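Local atomic coordinates of probable chemoreceptor (Methyl-accepting chemotaxis) transmembrane protein (Rhizobium meliloti, PDB entry 6D8V), a protein that serves as a bacterial chemotaxis receptor for quaternary ammonium compounds and holds 1,1-dimethyl-prolinium in its sensory domain. Residues Lys117-Tyr120 with Ala121-Trp124; Ile86-Thr89 with Glu90-Gly93; Lys59-Leu62 with Glu63-Phe67; Arg34-Ser37 with Gly38-Arg42. All blocks are in the same frame, centred on the assembly; numbering follows the deposited sequence.

Contact 1. Residues Lys117-Tyr120 with Ala121-Trp124; sequences KADY and AAEW. With PBE (1,1-dimethyl-prolinium), chain C.
Trp-124 carries this turn's contact with the ligand: ring carbon CG of 1,1-dimethyl-prolinium sits over the centre of one indole face, its nearest approach being 3.3 Å to Trp-124 CD2. Two backbone oxygens of the preceding loop also approach the indole. Lys-117 O lies at the edge, 3.7 Å from Trp-124 CZ2 and near the ring plane, while Asp-119 O approaches obliquely from the side of the plane away from the ligand. The indole reaches back over this loop because CG stands between the backbone N and the carbonyl carbon (chi1 51°). One shell out, Asp-119 to Ala-122 forms a type I beta turn closed by Ala-122 N to Asp-119 O (2.9 Å), with Ala-122 N above the carbonyl plane. Asp-119 OD2 rests 3.6 Å from CB of Ala-122, the residue at the N-cap position of helix 123-131. Replacing Trp-124 with an alanine would probably leave one side of the ligand ring without its aromatic cover and open a gap beside Lys-117 O. With Trp-72 meeting the indole edge-to-face and Tyr-140 packed against it, the arrangement is consistent with the aromatic cages that enclose quaternary ammonium groups.

Contact 2. Residues Ile86-Thr89 with Glu90-Gly93; sequences IDNT and ERGG
Asn-88 and Gly-93 face each other across a tight reversal of the chain, and the carbonyl oxygen of Asn-88 is gripped by two backbone donors. Arg-91 N reaches Asn-88 O at 2.8 Å and Gly-93 N reaches the same oxygen at 3.0 Å, the latter fairly straight (161° at the hydrogen). The two come from opposite faces of the carbonyl plane, which should leave that peptide little freedom to turn. In the other direction, Asn-88 N makes a weak bond to Gly-93 O. Because Gly-92 and Gly-93 both stand opposite Asn-88, the geometry is that of a G1 beta bulge, with positive phi at Gly-92. Gly-93 is buried, and a CB there would be directed at the backbone of Asn-88. Thr-89 adds a second backbone link: its carbonyl oxygen takes a weak bond from Gly-92 N, and its CB lies 3.7 Å from Glu-90 OE1, the glutamate chain being folded back by a bend at chi2 (82°). The amide of Asn-88 lies beside Glu-90 and Arg-91, its CG anti to the backbone N. Asn-88 ND2 packs on the aliphatic part of Arg-91, 3.4 Å from Arg-91 CD, and the amide and guanidinium planes are inclined by 33°. Asn-88 OD1 is instead close to Glu-90, whose carboxylate stands steeply across the amide. Further out, Gly-92 is tied through its backbone to Thr-100, which fastens this loop to the chain just ahead of strand 101-105.

Contact 3. Residues Lys59-Leu62 with Glu63-Phe67; sequences KANL and EQHGF
His-65 packs its CB and ring edge on Asn-61, four residues back along the chain. Starting from the backbone, His-65 CB lies 3.7 Å from Asn-61 O, and CG is at nearly the same distance from that oxygen. The torsion that sets CG anti to the carbonyl carbon (chi1 -48°) swings the ring so that CD2 comes nearest, 3.4 Å from Asn-61 O, which lies at the ring edge and in its plane. CD2 also passes 3.9 Å from Asn-61 OD1, and NE2, at the far end, is a little further from that same oxygen; amide and ring planes are 52° apart. Gln-64 CB sits over one face of the imidazole. With an alanine in place of His-65, Asn-61 O would probably lose the ring edge that rests against it, and a gap would open beside the asparagine amide. The turn itself is held by Gln-64 N to Ala-60 O (3.1 Å) and a weak bond from Glu-63 N to Lys-59 O. His-65 and Asn-61 lean on helix 2-45, where Asn-61 ND2 bonds weakly to Ala-32 O; Leu-62 rests on Trp-103 of strand 101-105, and Phe-67 reaches Ile-172 of strand 163-173 and helix 174-183, making a cation-pi contact with Arg-180.

Contact 4. Residues Arg34-Ser37 with Gly38-Arg42; sequences RTMS and GVLGR
Met-36 and Leu-40 meet one turn apart on the same flank of a helix, joined by backbone and side chain together. Leu-40 N donates to Met-36 O at 2.9 Å. Beside it, Met-36 CG touches Leu-40 CD1 at 4.1 Å; the methionine sets out with CG anti to the backbone N (chi1 -176°) and then bends twice, carrying SD to within 4.4 Å of Val-39 CG2. Gly-38 N is satisfied by Arg-34 O (3.0 Å) and Gly-41 N by Ser-37 O (3.0 Å). Val-39 N to Thr-35 O continues the series, though the position of that oxygen is less certain. This is regular alpha-helical i to i+4 bonding within the long helix 2-45, whose length is consistent with the N-terminal helix of Cache-type chemoreceptor sensory domains. The two hydroxyls find partners beyond this segment: Thr-35 OG1 bonds to Ala-31 O, one turn back, whereas the OG of buried Ser-37 reaches across to Pro-157 O of strand 149-160. On that strand Val-158 packs against Ser-37 and Leu-40, and Ala-54 of helix 51-58 also touches Leu-40.

In the fold
Of the four, only contact 1 belongs to the ligand pocket, through Trp-124; the others lie farther off. The side chain of Leu-62 in contact 3 is about 10 Å from the bound 1,1-dimethyl-prolinium and that of Leu-40 in contact 4 about 12 Å, while the residue Gly-92 of contact 2 is about 11 Å from it. Contacts 3 and 4 are the pair that touch, with centres 15 Å apart: Asn-61 packs against Met-36, so the short helix 60-64 lies on the long helix 2-45. Contacts 1 and 2 sit on the same side of the chain's centre, their nearest atoms about 8 Å apart. Contacts 1, 2 and 3 all fall in the first PDC sensor region.

Contact 1. Residues Lys117-Tyr120 with Ala121-Trp124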
loop_
_atom_site.group_PDB
_atom_site.type_symbol
_atom_site.label_atom_id
_atom_site.label_comp_id
_atom_site.label_asym_id
_atom_site.label_seq_id
_atom_site.Cartn_x
_atom_site.Cartn_y
_atom_site.Cartn_z
ATOM N N LYS A 117 1.384 -17.439 -4.833
ATOM C CA LYS A 117 1.839 -17.790 -6.170
ATOM C C LYS A 117 2.785 -16.727 -6.715
ATOM O O LYS A 117 2.629 -15.530 -6.456
ATOM C CB LYS A 117 0.654 -17.964 -7.127
ATOM C CG LYS A 117 1.083 -18.095 -8.588
ATOM C CD LYS A 117 -0.089 -18.149 -9.555
ATOM C CE LYS A 117 0.414 -18.259 -10.994
ATOM N NZ LYS A 117 -0.674 -18.520 -11.982
ATOM N N ALA A 118 3.769 -17.183 -7.492
ATOM C CA ALA A 118 4.801 -16.301 -8.038
ATOM C C ALA A 118 4.313 -15.697 -9.353
ATOM O O ALA A 118 4.708 -16.101 -10.450
ATOM C CB ALA A 118 6.107 -17.064 -8.221
ATOM N N ASP A 119 3.445 -14.690 -9.232
ATOM C CA ASP A 119 2.867 -14.011 -10.395
ATOM C C ASP A 119 3.787 -12.857 -10.779
ATOM O O ASP A 119 3.577 -11.709 -10.385
ATOM C CB ASP A 119 1.451 -13.540 -10.090
ATOM C CG ASP A 119 0.727 -13.036 -11.323
ATOM O OD1 ASP A 119 1.316 -13.106 -12.423
ATOM O OD2 ASP A 119 -0.430 -12.577 -11.198
ATOM N N TYR A 120 4.816 -13.172 -11.577
ATOM C CA TYR A 120 5.844 -12.190 -11.923
ATOM C C TYR A 120 5.280 -10.992 -12.679
ATOM O O TYR A 120 5.845 -9.895 -12.597
ATOM C CB TYR A 120 6.949 -12.848 -12.754
ATOM C CG TYR A 120 7.788 -13.857 -11.999
ATOM C CD1 TYR A 120 7.730 -13.941 -10.616
ATOM C CD2 TYR A 120 8.644 -14.723 -12.673
ATOM C CE1 TYR A 120 8.495 -14.861 -9.923
ATOM C CE2 TYR A 120 9.415 -15.650 -11.986
ATOM C CZ TYR A 120 9.334 -15.713 -10.610
ATOM O OH TYR A 120 10.090 -16.627 -9.913
ATOM N N ALA A 121 4.201 -11.171 -13.438
ATOM C CA ALA A 121 3.610 -10.040 -14.141
ATOM C C ALA A 121 2.702 -9.204 -13.249
ATOM O O ALA A 121 2.235 -8.144 -13.684
ATOM C CB ALA A 121 2.833 -10.525 -15.365
ATOM N N ALA A 122 2.444 -9.652 -12.022
ATOM C CA ALA A 122 1.601 -8.898 -11.109
ATOM C C ALA A 122 2.286 -7.599 -10.706
ATOM O O ALA A 122 3.514 -7.493 -10.672
ATOM C CB ALA A 122 1.272 -9.728 -9.869
ATOM N N GLU A 123 1.470 -6.596 -10.392
ATOM C CA GLU A 123 2.031 -5.294 -10.069
ATOM C C GLU A 123 3.046 -5.391 -8.937
ATOM O O GLU A 123 4.110 -4.773 -9.002
ATOM C CB GLU A 123 0.913 -4.320 -9.715
ATOM C CG GLU A 123 0.741 -3.212 -10.723
ATOM C CD GLU A 123 -0.143 -2.113 -10.198
ATOM O OE1 GLU A 123 -0.910 -2.380 -9.250
ATOM O OE2 GLU A 123 -0.064 -0.984 -10.723
ATOM N N TRP A 124 2.737 -6.158 -7.887
ATOM C CA TRP A 124 3.587 -6.158 -6.700
ATOM C C TRP A 124 4.973 -6.710 -6.986
ATOM O O TRP A 124 5.913 -6.401 -6.244
ATOM C CB TRP A 124 2.926 -6.957 -5.580
ATOM C CG TRP A 124 2.489 -8.315 -6.021
ATOM C CD1 TRP A 124 1.254 -8.673 -6.484
ATOM C CD2 TRP A 124 3.298 -9.496 -6.071
ATOM N NE1 TRP A 124 1.243 -10.015 -6.801
ATOM C CE2 TRP A 124 2.484 -10.541 -6.556
ATOM C CE3 TRP A 124 4.630 -9.773 -5.738
ATOM C CZ2 TRP A 124 2.958 -11.841 -6.720
ATOM C CZ3 TRP A 124 5.098 -11.064 -5.901
ATOM C CH2 TRP A 124 4.263 -12.082 -6.389
HETATM N N PBE C . 1.246 -10.910 -1.036
HETATM C CD PBE C . 2.209 -10.201 -1.563
HETATM C CA PBE C . 0.266 -10.994 -2.195
HETATM C CB PBE C . 1.235 -11.297 -3.408
HETATM C CG PBE C . 2.313 -10.707 -3.118
HETATM C CE PBE C . 1.761 -12.237 -0.636
HETATM C CF PBE C . 0.647 -10.200 0.111
HETATM C C PBE C . -0.781 -11.983 -2.088
HETATM O O PBE C . -1.405 -12.334 -3.127
HETATM O OXT PBE C . -1.100 -12.480 -0.976
#

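Contact 2. Residues Ile86-Thr89 with Glu90-Gly93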
loop_
_atom_site.group_PDB
_atom_site.type_symbol
_atom_site.label_atom_id
_atom_site.label_comp_id
_atom_site.label_asym_id
_atom_site.label_seq_id
_atom_site.Cartn_x
_atom_site.Cartn_y
_atom_site.Cartn_z
ATOM N N ILE A 86 8.633 -28.142 -3.339
ATOM C CA ILE A 86 7.211 -28.387 -3.580
ATOM C C ILE A 86 6.455 -28.482 -2.259
ATOM O O ILE A 86 6.717 -29.367 -1.432
ATOM C CB ILE A 86 7.019 -29.640 -4.440
ATOM C CG1 ILE A 86 7.559 -30.881 -3.723
ATOM C CG2 ILE A 86 7.710 -29.458 -5.786
ATOM C CD1 ILE A 86 7.200 -32.211 -4.402
ATOM N N ASP A 87 5.523 -27.548 -2.048
ATOM C CA ASP A 87 4.534 -27.569 -0.970
ATOM C C ASP A 87 5.118 -27.875 0.404
ATOM O O ASP A 87 4.965 -28.986 0.922
ATOM C CB ASP A 87 3.424 -28.576 -1.289
ATOM C CG ASP A 87 2.192 -28.382 -0.417
ATOM O OD1 ASP A 87 2.325 -27.776 0.671
ATOM O OD2 ASP A 87 1.096 -28.837 -0.822
ATOM N N ASN A 88 5.767 -26.883 1.010
ATOM C CA ASN A 88 6.211 -26.952 2.406
ATOM C C ASN A 88 6.087 -25.529 2.944
ATOM O O ASN A 88 7.041 -24.746 2.895
ATOM C CB ASN A 88 7.629 -27.492 2.537
ATOM C CG ASN A 88 7.944 -27.970 3.942
ATOM O OD1 ASN A 88 7.318 -27.545 4.911
ATOM N ND2 ASN A 88 8.917 -28.865 4.057
ATOM N N THR A 89 4.895 -25.198 3.444
ATOM C CA THR A 89 4.623 -23.828 3.862
ATOM C C THR A 89 5.572 -23.376 4.965
ATOM O O THR A 89 5.922 -22.192 5.039
ATOM C CB THR A 89 3.168 -23.703 4.312
ATOM O OG1 THR A 89 2.306 -23.862 3.177
ATOM C CG2 THR A 89 2.922 -22.346 4.944
ATOM N N GLU A 90 6.008 -24.299 5.824
ATOM C CA GLU A 90 6.968 -23.950 6.863
ATOM C C GLU A 90 8.365 -23.683 6.309
ATOM O O GLU A 90 9.231 -23.221 7.059
ATOM C CB GLU A 90 7.014 -25.055 7.922
ATOM C CG GLU A 90 5.757 -25.147 8.794
ATOM C CD GLU A 90 4.605 -25.915 8.142
ATOM O OE1 GLU A 90 4.563 -26.015 6.897
ATOM O OE2 GLU A 90 3.737 -26.426 8.885
ATOM N N ARG A 91 8.603 -23.957 5.022
ATOM C CA ARG A 91 9.861 -23.630 4.357
ATOM C C ARG A 91 9.641 -22.761 3.119
ATOM O O ARG A 91 10.489 -22.740 2.221
ATOM C CB ARG A 91 10.625 -24.906 3.987
ATOM C CG ARG A 91 11.416 -25.528 5.139
ATOM C CD ARG A 91 11.648 -27.031 4.936
ATOM N NE ARG A 91 12.551 -27.349 3.829
ATOM C CZ ARG A 91 13.851 -27.607 3.970
ATOM N NH1 ARG A 91 14.413 -27.579 5.173
ATOM N NH2 ARG A 91 14.592 -27.892 2.906
ATOM N N GLY A 92 8.520 -22.044 3.056
ATOM C CA GLY A 92 8.279 -21.096 1.981
ATOM C C GLY A 92 8.034 -21.699 0.613
ATOM O O GLY A 92 8.396 -21.083 -0.395
ATOM N N GLY A 93 7.420 -22.880 0.543
ATOM C CA GLY A 93 7.139 -23.506 -0.736
ATOM C C GLY A 93 5.674 -23.501 -1.135
ATOM O O GLY A 93 4.823 -24.039 -0.421
#

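Contact 3. Residues Lys59-Leu62 with Glu63-Phe67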
loop_
_atom_site.group_PDB
_atom_site.type_symbol
_atom_site.label_atom_id
_atom_site.label_comp_id
_atom_site.label_asym_id
_atom_site.label_seq_id
_atom_site.Cartn_x
_atom_site.Cartn_y
_atom_site.Cartn_z
ATOM N N LYS A 59 10.051 -11.987 9.541
ATOM C CA LYS A 59 9.008 -11.665 10.505
ATOM C C LYS A 59 9.304 -10.386 11.277
ATOM O O LYS A 59 8.389 -9.814 11.884
ATOM C CB LYS A 59 8.816 -12.841 11.470
ATOM C CG LYS A 59 7.608 -12.727 12.382
ATOM C CD LYS A 59 7.365 -14.035 13.124
ATOM C CE LYS A 59 6.245 -13.906 14.144
ATOM N NZ LYS A 59 5.963 -15.205 14.813
ATOM N N ALA A 60 10.558 -9.920 11.256
ATOM C CA ALA A 60 10.928 -8.734 12.022
ATOM C C ALA A 60 10.136 -7.510 11.588
ATOM O O ALA A 60 9.827 -6.643 12.417
ATOM C CB ALA A 60 12.422 -8.465 11.884
ATOM N N ASN A 61 9.794 -7.425 10.300
ATOM C CA ASN A 61 9.135 -6.228 9.783
ATOM C C ASN A 61 7.725 -6.058 10.333
ATOM O O ASN A 61 7.210 -4.932 10.363
ATOM C CB ASN A 61 9.094 -6.270 8.259
ATOM C CG ASN A 61 10.161 -5.410 7.627
ATOM O OD1 ASN A 61 10.584 -4.401 8.198
ATOM N ND2 ASN A 61 10.598 -5.796 6.431
ATOM N N LEU A 62 7.078 -7.152 10.749
ATOM C CA LEU A 62 5.749 -7.053 11.344
ATOM C C LEU A 62 5.811 -6.830 12.851
ATOM O O LEU A 62 4.938 -6.155 13.413
ATOM C CB LEU A 62 4.937 -8.309 11.042
ATOM C CG LEU A 62 4.280 -8.438 9.670
ATOM C CD1 LEU A 62 3.422 -9.700 9.621
ATOM C CD2 LEU A 62 3.445 -7.210 9.324
ATOM N N GLU A 63 6.822 -7.387 13.519
ATOM C CA GLU A 63 6.963 -7.173 14.952
ATOM C C GLU A 63 7.335 -5.732 15.286
ATOM O O GLU A 63 7.040 -5.265 16.391
ATOM C CB GLU A 63 8.012 -8.126 15.526
ATOM C CG GLU A 63 7.599 -9.591 15.591
ATOM C CD GLU A 63 8.696 -10.465 16.185
ATOM O OE1 GLU A 63 9.589 -10.904 15.427
ATOM O OE2 GLU A 63 8.678 -10.695 17.414
ATOM N N GLN A 64 7.981 -5.010 14.366
ATOM C CA GLN A 64 8.459 -3.666 14.683
ATOM C C GLN A 64 7.583 -2.548 14.134
ATOM O O GLN A 64 7.706 -1.410 14.593
ATOM C CB GLN A 64 9.890 -3.456 14.162
ATOM C CG GLN A 64 10.893 -4.546 14.534
ATOM C CD GLN A 64 11.163 -4.653 16.026
ATOM O OE1 GLN A 64 11.263 -3.644 16.734
ATOM N NE2 GLN A 64 11.288 -5.888 16.512
ATOM N N HIS A 65 6.717 -2.821 13.167
ATOM C CA HIS A 65 5.874 -1.790 12.562
ATOM C C HIS A 65 4.428 -2.280 12.553
ATOM O O HIS A 65 4.053 -3.135 11.745
ATOM C CB HIS A 65 6.372 -1.456 11.166
ATOM C CG HIS A 65 7.845 -1.214 11.115
ATOM N ND1 HIS A 65 8.411 -0.002 11.446
ATOM C CD2 HIS A 65 8.874 -2.045 10.824
ATOM C CE1 HIS A 65 9.725 -0.091 11.339
ATOM N NE2 HIS A 65 10.031 -1.318 10.961
ATOM N N GLY A 66 3.621 -1.740 13.468
ATOM C CA GLY A 66 2.231 -2.142 13.567
ATOM C C GLY A 66 1.404 -1.783 12.354
ATOM O O GLY A 66 0.364 -2.409 12.116
ATOM N N PHE A 67 1.841 -0.795 11.576
ATOM C CA PHE A 67 1.078 -0.359 10.414
ATOM C C PHE A 67 1.269 -1.264 9.204
ATOM O O PHE A 67 0.580 -1.071 8.196
ATOM C CB PHE A 67 1.452 1.080 10.067
ATOM C CG PHE A 67 0.531 1.730 9.083
ATOM C CD1 PHE A 67 -0.834 1.823 9.344
ATOM C CD2 PHE A 67 1.030 2.264 7.904
ATOM C CE1 PHE A 67 -1.695 2.425 8.435
ATOM C CE2 PHE A 67 0.189 2.875 6.992
ATOM C CZ PHE A 67 -1.185 2.954 7.259
#

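Contact 4. Residues Arg34-Ser37 with Gly38-Arg42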
loop_
_atom_site.group_PDB
_atom_site.type_symbol
_atom_site.label_atom_id
_atom_site.label_comp_id
_atom_site.label_asym_id
_atom_site.label_seq_id
_atom_site.Cartn_x
_atom_site.Cartn_y
_atom_site.Cartn_z
ATOM N N ARG A 34 12.880 -1.531 2.270
ATOM C CA ARG A 34 14.189 -1.429 1.619
ATOM C C ARG A 34 15.296 -2.024 2.489
ATOM O O ARG A 34 16.183 -2.724 1.986
ATOM C CB ARG A 34 14.503 0.032 1.267
ATOM C CG ARG A 34 15.854 0.234 0.579
ATOM C CD ARG A 34 16.029 1.633 -0.024
ATOM N NE ARG A 34 17.229 1.713 -0.861
ATOM C CZ ARG A 34 17.544 2.749 -1.635
ATOM N NH1 ARG A 34 16.751 3.809 -1.692
ATOM N NH2 ARG A 34 18.658 2.722 -2.353
ATOM N N THR A 35 15.268 -1.749 3.796
ATOM C CA THR A 35 16.213 -2.391 4.704
ATOM C C THR A 35 16.119 -3.910 4.619
ATOM O O THR A 35 17.139 -4.598 4.507
ATOM C CB THR A 35 15.970 -1.933 6.141
ATOM O OG1 THR A 35 16.359 -0.563 6.284
ATOM C CG2 THR A 35 16.776 -2.788 7.111
ATOM N N MET A 36 14.899 -4.452 4.686
ATOM C CA MET A 36 14.732 -5.901 4.620
ATOM C C MET A 36 15.259 -6.461 3.304
ATOM O O MET A 36 15.971 -7.473 3.291
ATOM C CB MET A 36 13.261 -6.272 4.812
ATOM C CG MET A 36 13.020 -7.769 4.856
ATOM S SD MET A 36 13.689 -8.511 6.354
ATOM C CE MET A 36 12.635 -7.757 7.591
ATOM N N SER A 37 14.921 -5.818 2.186
ATOM C CA SER A 37 15.489 -6.205 0.901
ATOM C C SER A 37 17.008 -6.286 0.969
ATOM O O SER A 37 17.615 -7.157 0.333
ATOM C CB SER A 37 15.057 -5.212 -0.178
ATOM O OG SER A 37 15.812 -5.383 -1.365
ATOM N N GLY A 38 17.636 -5.390 1.734
ATOM C CA GLY A 38 19.084 -5.416 1.854
ATOM C C GLY A 38 19.581 -6.617 2.635
ATOM O O GLY A 38 20.451 -7.358 2.167
ATOM N N VAL A 39 19.041 -6.826 3.841
ATOM C CA VAL A 39 19.538 -7.924 4.671
ATOM C C VAL A 39 19.262 -9.268 4.012
ATOM O O VAL A 39 20.044 -10.217 4.165
ATOM C CB VAL A 39 18.948 -7.870 6.098
ATOM C CG1 VAL A 39 18.215 -6.567 6.331
ATOM C CG2 VAL A 39 18.046 -9.065 6.352
ATOM N N LEU A 40 18.163 -9.375 3.260
ATOM C CA LEU A 40 17.927 -10.598 2.498
ATOM C C LEU A 40 18.941 -10.742 1.365
ATOM O O LEU A 40 19.422 -11.848 1.091
ATOM C CB LEU A 40 16.495 -10.623 1.960
ATOM C CG LEU A 40 15.385 -10.821 2.995
ATOM C CD1 LEU A 40 13.995 -10.827 2.340
ATOM C CD2 LEU A 40 15.604 -12.092 3.814
ATOM N N GLY A 41 19.293 -9.635 0.712
ATOM C CA GLY A 41 20.298 -9.643 -0.335
ATOM C C GLY A 41 21.707 -9.893 0.169
ATOM O O GLY A 41 22.375 -10.823 -0.292
ATOM N N ARG A 42 22.182 -9.069 1.109
ATOM C CA ARG A 42 23.506 -9.300 1.679
ATOM C C ARG A 42 23.588 -10.679 2.328
ATOM O O ARG A 42 24.599 -11.377 2.193
ATOM C CB ARG A 42 23.866 -8.198 2.689
ATOM C CG ARG A 42 24.523 -6.931 2.098
ATOM C CD ARG A 42 25.551 -6.268 3.064
ATOM N NE ARG A 42 26.950 -6.590 2.737
ATOM C CZ ARG A 42 27.662 -5.976 1.792
ATOM N NH1 ARG A 42 27.107 -5.008 1.074
ATOM N NH2 ARG A 42 28.924 -6.330 1.554
#